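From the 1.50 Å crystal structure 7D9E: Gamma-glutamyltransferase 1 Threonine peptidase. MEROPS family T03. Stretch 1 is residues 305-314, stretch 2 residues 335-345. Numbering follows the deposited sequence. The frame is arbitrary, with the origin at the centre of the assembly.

Stretch 1 305-314: EIEKRVFADR
Stretch 2 335-345: KYIAKRAGEVN

Two helices of one chain cross obliquely in a contact that is mainly polar, a chain of charged side chains and hydrogen bonds with one small apolar patch near its end. Residues 305-314 are helical throughout, part of a longer helix, with phi/psi near -65/-40; the second helix begins before 335, and Val344 (-60/129) and Asn345 (-104/109) lie in loop. The axes approach to 9.7 Å, and their N-to-C directions make an angle of 128°, so the helices run roughly against each other. In register, the CA atoms of Glu305 and Val344 lie 5.5 Å apart and those of Arg309 and Arg340 7.1 Å apart; together the stretches bury 450 Å².

Glu305, Arg309 and Asp313, spaced four residues apart, all direct CA-to-CB toward the second stretch. Arg309 is the most heavily covered. Its side chain (chi1 m, chi2 p, chi3 t) folds back so that Arg309 NH1 donates to Glu305 O and, in a salt bridge, to Glu305 OE1, both at 3.0 Å, while Arg309 NE donates to Glu343 OE1 at 2.9 Å in a salt bridge across the contact. Arginine suits this place because one planar group can serve several acceptors; Glu343 O and Val344 CA lie over one of its faces. Glu343 (chi1 m, chi2 t) reaches the NE with an extended side chain, and water 1 joins the same pair, accepting from Arg309 NH2 and donating to Glu343 OE1, both at 3.0 Å.

Glu305 (chi1 m, chi2 m) serves a second partner: its OE1 accepts from Asn345 N at 3.0 Å, a backbone amide in the loop at the end of the stretch. Beside it, Ile306 (m, t) and Val344 (t) supply the apolar patch, Ile306 CG1 lying 4.0 Å from Val344 CG2, and Glu305 CB sits 3.9 Å from Val344 CG1.

Arg340 (m, m, chi3 -91°) starts sideways, but its end comes nearer. Arg340 NH2 donates to Arg309 O at 3.2 Å, and Arg309 CG lies over one guanidinium face. Within its own stretch, Arg340 NH1 donates to Glu343 OE2 at 2.8 Å, part of a salt bridge, so Glu343 bridges both arginines. Asp313 OD1 lies 3.2 Å from Arg340 NH2, out of the guanidinium plane: a salt bridge of charges alone.

Asp313 (m) also accepts from Tyr336 (t), whose OH donates to Asp313 OD2 at 2.6 Å, near the ring plane. The long phenol carries its hydroxyl across the gap. Water 2 links Asp313 OD2 (2.7 Å) with Arg340 NE (3.0 Å).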

# COMPACT_ATOMS: atom_id res chain seq x y z
N GLU A 305 7.78 13.28 17.04
CA GLU A 305 7.25 14.63 17.15
C GLU A 305 6.73 15.12 15.81
O GLU A 305 5.72 15.83 15.74
CB GLU A 305 8.33 15.57 17.67
CG GLU A 305 8.57 15.49 19.17
CD GLU A 305 7.45 16.13 19.97
OE1 GLU A 305 7.20 17.35 19.81
OE2 GLU A 305 6.81 15.41 20.77
N ILE A 306 7.43 14.77 14.73
CA ILE A 306 6.96 15.13 13.40
C ILE A 306 5.68 14.36 13.08
O ILE A 306 4.70 14.94 12.59
CB ILE A 306 8.06 14.89 12.35
CG1 ILE A 306 9.34 15.63 12.72
CG2 ILE A 306 7.56 15.35 11.00
CD1 ILE A 306 10.49 15.36 11.77
N GLU A 307 5.66 13.07 13.38
CA GLU A 307 4.51 12.23 13.06
C GLU A 307 3.26 12.68 13.79
O GLU A 307 2.15 12.57 13.25
CB GLU A 307 4.83 10.76 13.33
CG GLU A 307 5.90 10.26 12.34
CD GLU A 307 6.69 9.06 12.81
OE1 GLU A 307 6.59 8.69 14.00
OE2 GLU A 307 7.43 8.51 11.97
N LYS A 308 3.41 13.26 14.99
CA LYS A 308 2.25 13.78 15.71
C LYS A 308 1.48 14.77 14.85
O LYS A 308 0.24 14.73 14.79
CB LYS A 308 2.70 14.46 17.00
CG LYS A 308 2.88 13.51 18.19
CD LYS A 308 3.35 14.30 19.39
CE LYS A 308 2.96 13.67 20.73
NZ LYS A 308 3.52 12.28 20.89
N ARG A 309 2.21 15.70 14.21
CA ARG A 309 1.56 16.77 13.45
C ARG A 309 1.00 16.23 12.14
O ARG A 309 -0.08 16.64 11.71
CB ARG A 309 2.57 17.90 13.20
CG ARG A 309 2.68 18.89 14.35
CD ARG A 309 3.60 18.34 15.43
NE ARG A 309 3.54 19.15 16.64
CZ ARG A 309 4.27 18.93 17.73
NH1 ARG A 309 5.12 17.92 17.75
NH2 ARG A 309 4.12 19.69 18.80
N VAL A 310 1.72 15.31 11.51
CA VAL A 310 1.26 14.69 10.27
C VAL A 310 -0.06 13.97 10.49
O VAL A 310 -1.01 14.09 9.70
CB VAL A 310 2.35 13.74 9.74
CG1 VAL A 310 1.82 12.89 8.59
CG2 VAL A 310 3.55 14.53 9.32
N PHE A 311 -0.15 13.19 11.58
CA PHE A 311 -1.38 12.43 11.78
C PHE A 311 -2.51 13.32 12.27
O PHE A 311 -3.68 13.00 12.02
CB PHE A 311 -1.13 11.25 12.71
CG PHE A 311 -0.59 10.05 11.99
CD1 PHE A 311 -1.46 9.15 11.38
CD2 PHE A 311 0.78 9.85 11.86
CE1 PHE A 311 -0.97 8.06 10.68
CE2 PHE A 311 1.27 8.75 11.15
CZ PHE A 311 0.40 7.86 10.58
N ALA A 312 -2.21 14.43 12.94
CA ALA A 312 -3.28 15.37 13.27
C ALA A 312 -3.96 15.89 12.01
O ALA A 312 -5.20 15.97 11.95
CB ALA A 312 -2.73 16.54 14.09
N ASP A 313 -3.17 16.26 11.00
CA ASP A 313 -3.72 16.79 9.76
C ASP A 313 -4.44 15.70 8.96
O ASP A 313 -5.50 15.95 8.37
CB ASP A 313 -2.60 17.36 8.89
CG ASP A 313 -2.07 18.69 9.39
OD1 ASP A 313 -2.56 19.19 10.42
OD2 ASP A 313 -1.16 19.24 8.73
N ARG A 314 -3.85 14.51 8.92
CA ARG A 314 -4.44 13.39 8.17
C ARG A 314 -5.86 13.10 8.63
O ARG A 314 -6.77 12.93 7.80
CB ARG A 314 -3.54 12.16 8.36
CG ARG A 314 -4.01 10.91 7.63
CD ARG A 314 -3.12 9.69 7.96
NE ARG A 314 -3.39 8.58 7.06
CZ ARG A 314 -4.45 7.77 7.14
NH1 ARG A 314 -5.37 7.91 8.09
NH2 ARG A 314 -4.62 6.80 6.24
N LYS A 335 5.55 27.70 3.86
CA LYS A 335 5.38 28.50 5.08
C LYS A 335 4.63 27.71 6.14
O LYS A 335 4.91 27.84 7.34
CB LYS A 335 4.62 29.79 4.75
CG LYS A 335 5.42 30.76 3.91
N TYR A 336 3.66 26.90 5.72
CA TYR A 336 2.96 26.04 6.67
C TYR A 336 3.89 24.98 7.23
O TYR A 336 3.92 24.72 8.44
CB TYR A 336 1.76 25.41 5.96
CG TYR A 336 1.01 24.42 6.81
CD1 TYR A 336 0.21 24.86 7.85
CD2 TYR A 336 1.12 23.07 6.58
CE1 TYR A 336 -0.48 23.98 8.63
CE2 TYR A 336 0.44 22.16 7.37
CZ TYR A 336 -0.36 22.63 8.39
OH TYR A 336 -1.06 21.76 9.19
N ILE A 337 4.66 24.33 6.35
CA ILE A 337 5.63 23.33 6.80
C ILE A 337 6.61 23.95 7.79
O ILE A 337 6.98 23.32 8.79
CB ILE A 337 6.32 22.70 5.58
CG1 ILE A 337 5.33 21.76 4.87
CG2 ILE A 337 7.60 21.98 6.00
CD1 ILE A 337 5.74 21.37 3.47
N ALA A 338 7.04 25.19 7.55
CA ALA A 338 7.93 25.85 8.50
C ALA A 338 7.24 26.06 9.84
O ALA A 338 7.84 25.87 10.90
CB ALA A 338 8.43 27.18 7.94
N LYS A 339 5.97 26.48 9.82
CA LYS A 339 5.23 26.69 11.07
C LYS A 339 5.10 25.39 11.85
O LYS A 339 5.33 25.35 13.06
CB LYS A 339 3.86 27.29 10.77
CG LYS A 339 3.06 27.62 12.02
N ARG A 340 4.72 24.31 11.17
CA ARG A 340 4.55 23.04 11.87
C ARG A 340 5.88 22.52 12.38
O ARG A 340 5.94 21.91 13.46
CB ARG A 340 3.88 22.01 10.95
CG ARG A 340 2.48 22.42 10.55
CD ARG A 340 1.54 22.37 11.74
NE ARG A 340 0.87 21.08 11.88
CZ ARG A 340 0.03 20.77 12.86
NH1 ARG A 340 -0.20 21.64 13.84
NH2 ARG A 340 -0.58 19.60 12.86
N ALA A 341 6.96 22.74 11.62
CA ALA A 341 8.29 22.34 12.08
C ALA A 341 8.64 23.05 13.38
O ALA A 341 9.33 22.48 14.23
CB ALA A 341 9.33 22.67 11.02
N GLY A 342 8.19 24.29 13.54
CA GLY A 342 8.45 25.02 14.77
C GLY A 342 7.85 24.40 16.00
O GLY A 342 8.32 24.68 17.11
N GLU A 343 6.82 23.56 15.83
CA GLU A 343 6.16 22.92 16.96
C GLU A 343 6.95 21.75 17.52
O GLU A 343 6.73 21.35 18.67
CB GLU A 343 4.80 22.36 16.54
CG GLU A 343 3.79 23.39 16.08
CD GLU A 343 2.43 22.77 15.79
OE1 GLU A 343 2.11 21.68 16.35
OE2 GLU A 343 1.68 23.35 14.98
N VAL A 344 7.85 21.17 16.71
CA VAL A 344 8.60 20.00 17.13
C VAL A 344 9.42 20.33 18.36
O VAL A 344 10.17 21.32 18.39
CB VAL A 344 9.49 19.52 15.98
CG1 VAL A 344 10.52 18.51 16.47
CG2 VAL A 344 8.63 18.92 14.87
N ASN A 345 9.30 19.50 19.39
CA ASN A 345 10.05 19.68 20.62
C ASN A 345 11.19 18.67 20.64
O ASN A 345 10.94 17.46 20.79
CB ASN A 345 9.13 19.49 21.82
CG ASN A 345 9.81 19.82 23.13
OD1 ASN A 345 11.03 19.74 23.24
ND2 ASN A 345 9.02 20.25 24.12
O HOH W 1 1.64 21.25 19.31
O HOH W 2 1.33 18.99 9.83